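Long-range contacts in beta-galactosidase (Streptococcus pneumoniae, PDB 4CU9), which hydrolyses beta-galactosides, the part described here being a calcium-bound module that probably binds carbohydrate: residues A21-I27 with Y114-Y120; F86-T92 with K171-I177; P95-E101 with M161-R167; Y103-E109 with G123-N127. All coordinates share one frame; numbering follows the deposited sequence.

Contact 1. Residues A21-I27 with Y114-Y120; sequences ASATNDI and YSNYQAY. With EDO (1,2-ethanediol), chain D.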
# COMPACT_ATOMS: atom_id res chain seq x y z
N ALA A 21 -4.56 -0.46 4.00
CA ALA A 21 -5.15 -0.38 2.68
C ALA A 21 -6.58 0.16 2.66
O ALA A 21 -7.33 0.01 3.62
CB ALA A 21 -5.08 -1.73 1.97
N SER A 22 -6.93 0.81 1.56
CA SER A 22 -8.30 1.26 1.34
C SER A 22 -9.30 0.08 1.31
O SER A 22 -10.44 0.23 1.77
CB SER A 22 -8.41 2.10 0.07
OG SER A 22 -8.04 1.41 -1.10
N ALA A 23 -8.88 -1.02 0.70
CA ALA A 23 -9.66 -2.26 0.66
C ALA A 23 -8.77 -3.50 0.64
O ALA A 23 -7.68 -3.44 0.13
CB ALA A 23 -10.54 -2.30 -0.57
N THR A 24 -9.28 -4.62 1.17
CA THR A 24 -8.50 -5.84 1.19
C THR A 24 -9.47 -7.02 1.13
O THR A 24 -10.55 -6.95 1.72
CB THR A 24 -7.65 -5.96 2.49
OG1 THR A 24 -6.70 -4.91 2.61
CG2 THR A 24 -6.94 -7.28 2.61
N ASN A 25 -9.07 -8.07 0.43
CA ASN A 25 -9.81 -9.34 0.38
C ASN A 25 -9.52 -10.18 1.64
O ASN A 25 -8.87 -11.23 1.58
CB ASN A 25 -9.44 -10.08 -0.88
CG ASN A 25 -10.10 -11.44 -0.99
OD1 ASN A 25 -11.29 -11.58 -0.74
ND2 ASN A 25 -9.33 -12.41 -1.42
N ASP A 26 -9.94 -9.68 2.78
CA ASP A 26 -9.75 -10.40 4.06
C ASP A 26 -11.05 -10.57 4.83
O ASP A 26 -11.02 -10.82 6.03
CB ASP A 26 -8.69 -9.70 4.94
CG ASP A 26 -9.10 -8.29 5.34
OD1 ASP A 26 -10.23 -7.85 5.00
OD2 ASP A 26 -8.29 -7.65 6.04
N ILE A 27 -12.18 -10.38 4.15
CA ILE A 27 -13.48 -10.42 4.81
C ILE A 27 -14.06 -11.85 4.77
O ILE A 27 -14.58 -12.35 5.76
CB ILE A 27 -14.47 -9.48 4.09
CG1 ILE A 27 -13.98 -8.02 4.16
CG2 ILE A 27 -15.86 -9.60 4.69
CD1 ILE A 27 -13.55 -7.62 5.55
N TYR A 114 -7.89 -1.07 9.49
CA TYR A 114 -6.75 -0.58 8.73
C TYR A 114 -6.59 -1.28 7.37
O TYR A 114 -5.95 -0.74 6.50
CB TYR A 114 -5.47 -0.64 9.55
CG TYR A 114 -5.09 -2.00 10.05
CD1 TYR A 114 -4.45 -2.90 9.21
CD2 TYR A 114 -5.35 -2.40 11.37
CE1 TYR A 114 -4.06 -4.15 9.65
CE2 TYR A 114 -4.94 -3.64 11.82
CZ TYR A 114 -4.31 -4.52 10.95
OH TYR A 114 -3.90 -5.76 11.37
N SER A 115 -7.23 -2.42 7.17
CA SER A 115 -7.20 -3.12 5.86
C SER A 115 -8.35 -2.75 4.94
O SER A 115 -8.36 -3.12 3.76
CB SER A 115 -7.22 -4.63 6.06
OG SER A 115 -8.52 -5.05 6.42
N ASN A 116 -9.33 -2.04 5.47
CA ASN A 116 -10.52 -1.71 4.73
C ASN A 116 -11.09 -0.36 5.18
O ASN A 116 -12.27 -0.24 5.48
CB ASN A 116 -11.56 -2.82 4.90
CG ASN A 116 -11.38 -3.94 3.94
OD1 ASN A 116 -11.60 -3.77 2.76
ND2 ASN A 116 -10.95 -5.10 4.43
N TYR A 117 -10.23 0.66 5.15
CA TYR A 117 -10.66 1.94 5.69
C TYR A 117 -11.76 2.56 4.86
O TYR A 117 -12.58 3.28 5.42
CB TYR A 117 -9.52 2.91 5.96
CG TYR A 117 -8.81 3.49 4.78
CD1 TYR A 117 -9.44 4.41 3.93
CD2 TYR A 117 -7.51 3.14 4.52
CE1 TYR A 117 -8.77 4.97 2.84
CE2 TYR A 117 -6.84 3.68 3.44
CZ TYR A 117 -7.47 4.60 2.61
OH TYR A 117 -6.78 5.12 1.54
N GLN A 118 -11.79 2.29 3.56
CA GLN A 118 -12.78 2.98 2.73
C GLN A 118 -14.21 2.60 3.08
O GLN A 118 -15.07 3.48 3.23
CB GLN A 118 -12.54 2.79 1.24
CG GLN A 118 -13.28 3.82 0.44
CD GLN A 118 -12.64 4.07 -0.90
OE1 GLN A 118 -12.64 3.20 -1.75
NE2 GLN A 118 -12.08 5.24 -1.07
N ALA A 119 -14.45 1.30 3.23
CA ALA A 119 -15.78 0.73 3.51
C ALA A 119 -16.12 0.81 4.99
O ALA A 119 -17.26 1.06 5.37
CB ALA A 119 -15.83 -0.71 3.08
N TYR A 120 -15.11 0.61 5.83
CA TYR A 120 -15.39 0.38 7.23
C TYR A 120 -14.97 1.47 8.17
O TYR A 120 -15.35 1.46 9.34
CB TYR A 120 -14.75 -0.93 7.66
CG TYR A 120 -15.41 -2.11 7.02
CD1 TYR A 120 -16.81 -2.27 7.04
CD2 TYR A 120 -14.66 -3.08 6.41
CE1 TYR A 120 -17.41 -3.38 6.46
CE2 TYR A 120 -15.24 -4.18 5.82
CZ TYR A 120 -16.61 -4.33 5.85
OH TYR A 120 -17.13 -5.45 5.25
C1 EDO D . -8.94 7.32 -0.61
O1 EDO D . -7.99 6.24 -0.45
C2 EDO D . -8.36 8.74 -0.50
O2 EDO D . -7.67 9.08 -1.70
O HOH W 1 -12.82 -0.81 2.01
O HOH W 2 -10.25 0.94 -2.37
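Thr24 and Asn116 meet at the N-terminus of the short helix 117-120, where the loop following strand 18-21 receives the first turn of a helix carried by a distant loop of the galactose-binding domain. Asn116 occupies the N-cap position but turns its amide to the loop 21-27 instead of capping its own helix. With CG set beside the backbone N (chi1 -85°), the amide swings back toward the loop although the side chain starts out away from it. OD1 then accepts the N-H of Thr24, with 2.9 Å from Thr24 N to Asn116 OD1, the donor standing above the amide plane, while ND2 makes a weak bond to Thr24 O. Thr24 OG1 donates to a lone pair of Ser115 O in its carbonyl plane at 2.7 Å; the same hydroxyl is also bonded to Trp49. Ser115 OG reaches the syn lone pair of Asp26 OD2 at 2.6 Å. Gln118 N donates to Ser22 O at 3.0 Å, and a water gives its proton to that same oxygen while accepting from Ala119 N. Ser22 CA lies over one face of Tyr117, 3.6 Å from the ring centroid. N-H groups at the helix start thus find acceptors on a remote loop, directly from Gln118 or through water from Ala119, and the short bond from Ser115 probably favours the ionised form of Asp26.

Contact 2. Residues F86-T92 with K171-I177; sequences FFADSGT and KSGVAMI. With CA (calcium ion), chain C.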
# COMPACT_ATOMS: atom_id res chain seq x y z
N PHE A 86 5.13 -7.05 -6.55
CA PHE A 86 3.79 -7.37 -6.99
C PHE A 86 3.63 -8.85 -7.26
O PHE A 86 4.62 -9.55 -7.55
CB PHE A 86 3.43 -6.56 -8.24
CG PHE A 86 3.34 -5.09 -7.98
CD1 PHE A 86 2.25 -4.57 -7.31
CD2 PHE A 86 4.31 -4.22 -8.43
CE1 PHE A 86 2.15 -3.23 -7.05
CE2 PHE A 86 4.21 -2.88 -8.21
CZ PHE A 86 3.12 -2.38 -7.54
N PHE A 87 2.37 -9.29 -7.23
CA PHE A 87 2.03 -10.67 -7.48
C PHE A 87 0.97 -10.68 -8.56
O PHE A 87 0.29 -9.69 -8.75
CB PHE A 87 1.43 -11.29 -6.22
CG PHE A 87 0.81 -12.65 -6.42
CD1 PHE A 87 1.58 -13.79 -6.39
CD2 PHE A 87 -0.57 -12.79 -6.57
CE1 PHE A 87 1.02 -15.05 -6.55
CE2 PHE A 87 -1.15 -14.04 -6.68
CZ PHE A 87 -0.35 -15.17 -6.68
N ALA A 88 0.88 -11.80 -9.28
CA ALA A 88 -0.22 -11.97 -10.24
C ALA A 88 -0.70 -13.40 -10.25
O ALA A 88 0.06 -14.32 -10.03
CB ALA A 88 0.24 -11.57 -11.63
N ASP A 89 -1.99 -13.54 -10.56
CA ASP A 89 -2.63 -14.83 -10.78
C ASP A 89 -3.87 -14.54 -11.64
O ASP A 89 -3.92 -13.50 -12.31
CB ASP A 89 -2.94 -15.53 -9.45
CG ASP A 89 -4.00 -14.82 -8.62
OD1 ASP A 89 -4.49 -13.74 -9.03
OD2 ASP A 89 -4.35 -15.38 -7.55
N SER A 90 -4.86 -15.43 -11.63
CA SER A 90 -6.02 -15.24 -12.53
C SER A 90 -6.79 -13.96 -12.26
O SER A 90 -7.23 -13.32 -13.19
CB SER A 90 -7.00 -16.42 -12.49
OG SER A 90 -7.38 -16.66 -11.15
N GLY A 91 -6.88 -13.56 -10.99
CA GLY A 91 -7.69 -12.43 -10.60
C GLY A 91 -6.94 -11.12 -10.39
O GLY A 91 -7.56 -10.02 -10.39
N THR A 92 -5.62 -11.21 -10.20
CA THR A 92 -4.84 -10.08 -9.73
C THR A 92 -3.56 -9.86 -10.52
O THR A 92 -3.11 -10.76 -11.27
CB THR A 92 -4.49 -10.22 -8.24
OG1 THR A 92 -3.65 -11.35 -8.02
CG2 THR A 92 -5.77 -10.30 -7.39
N LYS A 171 -8.24 -7.32 -15.02
CA LYS A 171 -8.04 -7.94 -13.72
C LYS A 171 -9.07 -7.44 -12.70
O LYS A 171 -9.68 -6.39 -12.90
CB LYS A 171 -6.62 -7.61 -13.24
CG LYS A 171 -5.52 -8.18 -14.13
CD LYS A 171 -5.33 -9.64 -13.81
CE LYS A 171 -4.40 -10.34 -14.78
NZ LYS A 171 -4.06 -11.67 -14.19
N SER A 172 -9.20 -8.16 -11.59
CA SER A 172 -10.18 -7.84 -10.55
C SER A 172 -9.55 -7.23 -9.30
O SER A 172 -10.24 -6.98 -8.29
CB SER A 172 -10.97 -9.09 -10.17
OG SER A 172 -11.83 -9.48 -11.22
N GLY A 173 -8.24 -7.00 -9.34
CA GLY A 173 -7.57 -6.34 -8.24
C GLY A 173 -6.08 -6.23 -8.45
O GLY A 173 -5.51 -6.67 -9.46
N VAL A 174 -5.46 -5.59 -7.47
CA VAL A 174 -4.00 -5.49 -7.38
C VAL A 174 -3.54 -6.46 -6.32
O VAL A 174 -4.23 -6.69 -5.30
CB VAL A 174 -3.56 -4.03 -7.04
CG1 VAL A 174 -2.02 -3.89 -6.93
CG2 VAL A 174 -4.11 -3.07 -8.06
N ALA A 175 -2.35 -7.05 -6.53
CA ALA A 175 -1.76 -7.95 -5.56
C ALA A 175 -0.30 -7.61 -5.27
O ALA A 175 0.47 -7.26 -6.19
CB ALA A 175 -1.88 -9.40 -6.04
N MET A 176 0.06 -7.65 -4.00
CA MET A 176 1.41 -7.33 -3.56
C MET A 176 1.89 -8.24 -2.49
O MET A 176 1.14 -8.64 -1.57
CB MET A 176 1.56 -5.88 -3.02
CG MET A 176 1.10 -4.78 -3.93
SD MET A 176 1.49 -3.12 -3.32
CE MET A 176 3.24 -3.04 -3.51
N ILE A 177 3.19 -8.53 -2.57
CA ILE A 177 3.85 -9.37 -1.59
C ILE A 177 4.63 -8.56 -0.56
O ILE A 177 4.81 -9.01 0.56
CB ILE A 177 4.78 -10.37 -2.32
CG1 ILE A 177 3.91 -11.39 -3.05
CG2 ILE A 177 5.74 -11.07 -1.38
CD1 ILE A 177 4.65 -12.07 -4.19
CA CA C . 5.49 -9.79 2.61
O HOH W 3 4.50 -11.85 2.23
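Phe86 and Phe87 offer their ring edges to the same residue: Ala175 O lies in the plane of the Phe86 ring, and Ala175 CB in that of Phe87, whose edge is also met by Asp89 OD2. Met176 runs alongside Phe86, pointing the same way, in an oblique Met-aromatic contact with SD 4.8 Å from the ring centroid. These two form a non-hydrogen-bonded pair of antiparallel strands, and next to it Phe87 N donates to Ala175 O at 3.0 Å. Farther along, residues 89-91 form an Asx turn. Asp89 OD1 takes Gly91 N at 3.1 Å and, as a second donor, Thr92 OG1 at 2.7 Å, the two arriving on opposite faces of the carboxylate. Segment 171-177 bonds to this region through backbone oxygens. Ser172 N bonds to Gly91 O at 2.8 Å, and Lys171, bent at chi2 (-79°), brings NZ to within 3.2 Å of Thr92 O. That oxygen also accepts from Asp89 N, on the other face of its plane. At the far end Ile177 O binds the calcium ion at 2.3 Å, in a site completed by Tyr37, Asp40, Asp42, Glu178 and water. The chemistry implies a division of labour: a carboxylate and an ammonium group probably help to hold the turn, one backbone bond and apolar packing join the strand pair, and Ile177, where the chain turns a corner, delivers a carbonyl ligand to the metal.

Contact 3. Residues P95-E101 with M161-R167; sequences PSKLVLE and MRWRMER. With EDO (1,2-ethanediol), chain D.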
# COMPACT_ATOMS: atom_id res chain seq x y z
N PRO A 95 -0.39 -3.10 -10.88
CA PRO A 95 -1.36 -2.15 -11.35
C PRO A 95 -0.96 -1.56 -12.71
O PRO A 95 0.20 -1.68 -13.11
CB PRO A 95 -1.30 -1.04 -10.29
CG PRO A 95 0.12 -1.12 -9.74
CD PRO A 95 0.47 -2.56 -9.80
N SER A 96 -1.93 -0.94 -13.38
CA SER A 96 -1.72 -0.25 -14.66
C SER A 96 -1.18 1.12 -14.43
O SER A 96 -0.50 1.68 -15.26
CB SER A 96 -3.06 -0.16 -15.43
OG SER A 96 -4.11 0.29 -14.58
N LYS A 97 -1.50 1.70 -13.27
CA LYS A 97 -1.08 3.07 -12.89
C LYS A 97 -0.71 3.05 -11.42
O LYS A 97 -1.34 2.32 -10.64
CB LYS A 97 -2.22 4.03 -13.09
CG LYS A 97 -1.91 5.47 -12.80
CD LYS A 97 -3.19 6.28 -12.59
CE LYS A 97 -2.88 7.63 -11.97
NZ LYS A 97 -1.75 8.28 -12.75
N LEU A 98 0.28 3.85 -11.05
CA LEU A 98 0.97 3.79 -9.74
C LEU A 98 1.36 5.23 -9.40
O LEU A 98 2.14 5.85 -10.14
CB LEU A 98 2.24 2.88 -9.91
CG LEU A 98 3.16 2.55 -8.75
CD1 LEU A 98 2.47 1.71 -7.68
CD2 LEU A 98 4.41 1.83 -9.18
N VAL A 99 0.78 5.81 -8.35
CA VAL A 99 1.15 7.15 -7.88
C VAL A 99 1.66 7.04 -6.45
O VAL A 99 0.99 6.40 -5.57
CB VAL A 99 -0.06 8.12 -7.86
CG1 VAL A 99 0.33 9.47 -7.30
CG2 VAL A 99 -0.65 8.23 -9.26
N LEU A 100 2.84 7.60 -6.20
CA LEU A 100 3.38 7.66 -4.84
C LEU A 100 2.84 8.90 -4.14
O LEU A 100 2.94 10.01 -4.65
CB LEU A 100 4.91 7.72 -4.84
CG LEU A 100 5.65 7.80 -3.50
CD1 LEU A 100 5.38 6.58 -2.64
CD2 LEU A 100 7.15 7.93 -3.73
N GLU A 101 2.39 8.74 -2.91
CA GLU A 101 1.91 9.85 -2.13
C GLU A 101 2.38 9.84 -0.69
O GLU A 101 2.54 8.79 -0.05
CB GLU A 101 0.37 9.91 -2.13
CG GLU A 101 -0.21 10.09 -3.52
CD GLU A 101 -1.73 10.06 -3.57
OE1 GLU A 101 -2.34 9.27 -2.81
OE2 GLU A 101 -2.30 10.84 -4.38
N MET A 161 3.16 6.83 4.15
CA MET A 161 3.34 6.89 2.69
C MET A 161 2.40 5.86 2.11
O MET A 161 2.04 4.91 2.79
CB MET A 161 4.78 6.54 2.30
CG MET A 161 5.80 7.52 2.84
SD MET A 161 5.87 9.14 2.06
CE MET A 161 6.28 8.73 0.39
N ARG A 162 1.94 6.10 0.89
CA ARG A 162 1.14 5.13 0.18
C ARG A 162 1.39 5.16 -1.32
O ARG A 162 1.94 6.11 -1.88
CB ARG A 162 -0.37 5.31 0.47
CG ARG A 162 -1.02 6.45 -0.28
CD ARG A 162 -2.46 6.61 0.08
NE ARG A 162 -3.10 7.54 -0.81
CZ ARG A 162 -4.40 7.79 -0.83
NH1 ARG A 162 -5.22 7.15 0.02
NH2 ARG A 162 -4.87 8.68 -1.69
N TRP A 163 0.92 4.09 -1.95
CA TRP A 163 0.83 4.02 -3.39
C TRP A 163 -0.65 3.98 -3.73
O TRP A 163 -1.42 3.09 -3.23
CB TRP A 163 1.53 2.77 -3.93
CG TRP A 163 3.00 2.79 -3.79
CD1 TRP A 163 3.72 2.31 -2.78
CD2 TRP A 163 3.92 3.42 -4.69
NE1 TRP A 163 5.05 2.55 -2.98
CE2 TRP A 163 5.20 3.24 -4.15
CE3 TRP A 163 3.78 4.10 -5.88
CZ2 TRP A 163 6.35 3.68 -4.81
CZ3 TRP A 163 4.95 4.56 -6.54
CH2 TRP A 163 6.20 4.32 -5.98
N ARG A 164 -1.07 4.97 -4.52
CA ARG A 164 -2.44 5.05 -5.04
C ARG A 164 -2.42 4.42 -6.42
O ARG A 164 -1.77 4.90 -7.34
CB ARG A 164 -2.96 6.47 -5.06
CG ARG A 164 -4.38 6.62 -5.64
CD ARG A 164 -4.95 7.98 -5.28
NE ARG A 164 -4.18 9.09 -5.82
CZ ARG A 164 -4.18 9.46 -7.10
NH1 ARG A 164 -4.93 8.86 -8.02
NH2 ARG A 164 -3.43 10.48 -7.47
N MET A 165 -3.07 3.27 -6.54
CA MET A 165 -2.91 2.41 -7.71
C MET A 165 -4.25 2.17 -8.43
O MET A 165 -5.33 2.38 -7.88
CB MET A 165 -2.34 1.08 -7.26
CG MET A 165 -0.95 1.17 -6.60
SD MET A 165 -0.39 -0.39 -5.83
CE MET A 165 -1.38 -0.48 -4.36
N GLU A 166 -4.14 1.77 -9.69
CA GLU A 166 -5.29 1.34 -10.46
C GLU A 166 -5.04 -0.04 -10.95
O GLU A 166 -3.97 -0.34 -11.53
CB GLU A 166 -5.54 2.27 -11.64
CG GLU A 166 -5.99 3.66 -11.18
CD GLU A 166 -6.40 4.57 -12.34
OE1 GLU A 166 -6.55 4.10 -13.49
OE2 GLU A 166 -6.58 5.78 -12.09
N ARG A 167 -6.00 -0.91 -10.69
CA ARG A 167 -5.96 -2.24 -11.29
C ARG A 167 -6.01 -2.18 -12.80
O ARG A 167 -6.54 -1.23 -13.41
CB ARG A 167 -7.09 -3.12 -10.78
CG ARG A 167 -8.49 -2.70 -11.22
CD ARG A 167 -9.55 -3.72 -10.76
NE ARG A 167 -10.89 -3.19 -11.04
CZ ARG A 167 -11.43 -3.14 -12.24
NH1 ARG A 167 -10.78 -3.61 -13.31
NH2 ARG A 167 -12.65 -2.60 -12.40
C1 EDO D . -8.94 7.32 -0.61
O1 EDO D . -7.99 6.24 -0.45
C2 EDO D . -8.36 8.74 -0.50
O2 EDO D . -7.67 9.08 -1.70
O HOH W 4 -1.93 12.48 -6.40
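Arg162 sends CG between its backbone N and carbonyl carbon (chi1 78°) and then runs straight out beside Glu101, whereas Arg164 bends at chi3 (62°) to bring NE to the same carboxylate. The framework is a pair of antiparallel strands, 97-101 and 161-166, in the beta-sandwich of the galactose-binding fold. Arg162 approaches side-on, its guanidinium nearly coplanar with the carboxylate, and both NE and NH2 bond to Glu101 OE1, the NE bond at 2.8 Å. Glu101 OE2 is met by Arg164, whose NE comes from above the carboxylate plane at 2.9 Å, and also accepts from a water that Arg164 NH2 holds. Two arginines sharing one glutamate probably lower its pKa, and Trp132 adds a cation-pi contact to Arg162. Val99 lies along Arg164, covering one face of its guanidinium. The other face of the strand pair is apolar and turns toward the core. There Leu100 CD1 sits over the six-membered ring of Trp163, 3.8 Å from its centroid, while Leu98 CD1 touches Trp163 CE3 and Met165 CG, its side chain lying alongside Met165. Tyr137 meets the indole edge-to-face. Backbone bonds alternate through the register, with Arg164 N to Val99 O at 2.7 Å among the shorter. On the polar face an ethanediol molecule, probably from the crystallisation liquor, takes both terminal nitrogens of Arg162, and its O2 lies almost straight in line with an N-H of NH2, at 2.8 Å from that nitrogen.

Contact 4. Residues Y103-E109 with G123-N127; sequences YVGPGFE and GHPFN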
# COMPACT_ATOMS: atom_id res chain seq x y z
N TYR A 103 1.57 11.45 3.23
CA TYR A 103 0.46 11.95 4.02
C TYR A 103 0.73 13.40 4.43
O TYR A 103 1.80 13.70 4.92
CB TYR A 103 0.21 11.06 5.22
CG TYR A 103 -0.97 11.49 6.04
CD1 TYR A 103 -2.27 11.34 5.54
CD2 TYR A 103 -0.81 12.08 7.30
CE1 TYR A 103 -3.35 11.75 6.28
CE2 TYR A 103 -1.90 12.51 8.04
CZ TYR A 103 -3.17 12.33 7.52
OH TYR A 103 -4.28 12.73 8.24
N VAL A 104 -0.23 14.28 4.20
CA VAL A 104 -0.12 15.69 4.58
C VAL A 104 -1.36 16.15 5.34
O VAL A 104 -1.59 17.36 5.48
CB VAL A 104 0.06 16.59 3.34
CG1 VAL A 104 1.39 16.35 2.62
CG2 VAL A 104 -1.11 16.41 2.37
N GLY A 105 -2.15 15.20 5.86
CA GLY A 105 -3.37 15.57 6.55
C GLY A 105 -3.18 15.83 8.04
O GLY A 105 -2.05 15.96 8.54
N PRO A 106 -4.30 15.90 8.77
CA PRO A 106 -4.19 16.12 10.22
C PRO A 106 -3.58 14.96 10.97
O PRO A 106 -3.38 13.86 10.41
CB PRO A 106 -5.64 16.37 10.62
CG PRO A 106 -6.44 15.59 9.63
CD PRO A 106 -5.70 15.78 8.33
N GLY A 107 -3.27 15.19 12.25
CA GLY A 107 -2.83 14.12 13.11
C GLY A 107 -3.89 13.02 13.12
O GLY A 107 -5.06 13.26 12.85
N PHE A 108 -3.48 11.80 13.35
CA PHE A 108 -4.36 10.63 13.21
C PHE A 108 -3.89 9.49 14.07
O PHE A 108 -2.78 9.53 14.62
CB PHE A 108 -4.37 10.15 11.74
CG PHE A 108 -3.01 9.67 11.26
CD1 PHE A 108 -2.07 10.57 10.86
CD2 PHE A 108 -2.70 8.33 11.19
CE1 PHE A 108 -0.80 10.15 10.46
CE2 PHE A 108 -1.45 7.90 10.78
CZ PHE A 108 -0.51 8.81 10.38
N GLU A 109 -4.74 8.48 14.23
CA GLU A 109 -4.35 7.22 14.81
C GLU A 109 -4.49 6.13 13.75
O GLU A 109 -5.14 6.34 12.73
CB GLU A 109 -5.18 6.87 16.08
CG GLU A 109 -6.68 6.73 15.87
CD GLU A 109 -7.43 6.52 17.21
OE1 GLU A 109 -7.33 5.44 17.84
OE2 GLU A 109 -8.09 7.46 17.66
N GLY A 123 -14.75 7.75 7.78
CA GLY A 123 -14.42 9.03 8.45
C GLY A 123 -12.95 9.24 8.80
O GLY A 123 -12.56 10.35 9.15
N HIS A 124 -12.13 8.20 8.65
CA HIS A 124 -10.70 8.33 8.94
C HIS A 124 -10.05 9.32 7.94
O HIS A 124 -10.38 9.33 6.75
CB HIS A 124 -10.00 6.97 8.85
CG HIS A 124 -8.62 6.98 9.44
ND1 HIS A 124 -7.50 7.41 8.76
CD2 HIS A 124 -8.20 6.71 10.71
CE1 HIS A 124 -6.44 7.33 9.56
NE2 HIS A 124 -6.85 6.91 10.75
N PRO A 125 -9.14 10.17 8.40
CA PRO A 125 -8.55 11.16 7.45
C PRO A 125 -7.81 10.58 6.23
O PRO A 125 -7.66 11.26 5.24
CB PRO A 125 -7.65 12.02 8.34
CG PRO A 125 -7.42 11.20 9.56
CD PRO A 125 -8.64 10.37 9.76
N PHE A 126 -7.40 9.30 6.29
CA PHE A 126 -6.82 8.61 5.17
C PHE A 126 -7.78 8.55 3.99
O PHE A 126 -7.34 8.51 2.85
CB PHE A 126 -6.37 7.19 5.53
CG PHE A 126 -5.06 7.13 6.24
CD1 PHE A 126 -4.45 8.26 6.79
CD2 PHE A 126 -4.44 5.93 6.37
CE1 PHE A 126 -3.22 8.15 7.42
CE2 PHE A 126 -3.24 5.80 7.02
CZ PHE A 126 -2.61 6.91 7.52
N ASN A 127 -9.07 8.66 4.24
CA ASN A 127 -10.04 8.52 3.21
C ASN A 127 -10.34 9.82 2.45
O ASN A 127 -11.09 9.80 1.48
CB ASN A 127 -11.31 7.90 3.79
CG ASN A 127 -12.20 7.29 2.73
OD1 ASN A 127 -11.74 6.66 1.79
ND2 ASN A 127 -13.51 7.50 2.87
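His124 NE2 donates to Glu109 O at 2.7 Å, the one hydrogen bond between the segments 103-109 and 123-127. It is nearly straight, and the acceptor lies close to the imidazole plane. The second ring nitrogen is occupied too: ND1 accepts the N-H of Phe126, 3.1 Å away from Phe126 N. To this polar tie is added an aromatic cluster of Tyr103, Phe108 and Phe126. Phe126 reaches between the other two, its CE1 lying over one face of Tyr103 and one face of Phe108. Both pairings are oblique, with ring planes at 58° for Tyr103 and 49° for Phe108. The opposite face of Tyr103 is covered by Gly105 N, 3.4 Å above the plane, and its hydroxyl is held by Pro106 O on a carbonyl lone pair at 2.6 Å. Pro125 fills the corner, CB touching Tyr103 OH and CG meeting Phe108 CB at 3.9 Å. Trp132, edge-to-face with both Tyr103 and Phe126, extends the cluster toward strand 132-139. Such a histidine, donating through NE2 and accepting through ND1, is consistent with the neutral NE2-H tautomer: the ND1 bond helps hold the ring within its own loop, and the NE2 bond ties it to Glu109 of the other.

Contacts 2 and 3 belong to the same sheet and touch by packing, Phe86 CE1 lying 3.3 Å from Pro95 CD, and contact 3 meets contact 1 on its polar face, where Tyr117 and Arg162 share the bound ethanediol. Contact 1 also reaches contact 4, through a probable hydrogen bond from Gln118 NE2 to Asn127 OD1 at 3.2 Å. Contacts 2 and 4 stand on opposite sides of the chain's centre, with centres about 27 Å apart. Of the four, contact 2 supplies a calcium ligand; the metal is about 13 Å from the side chain of Thr24 in contact 1 and equally far from that of Trp163 in contact 3. Contact 3 touches each of the other three.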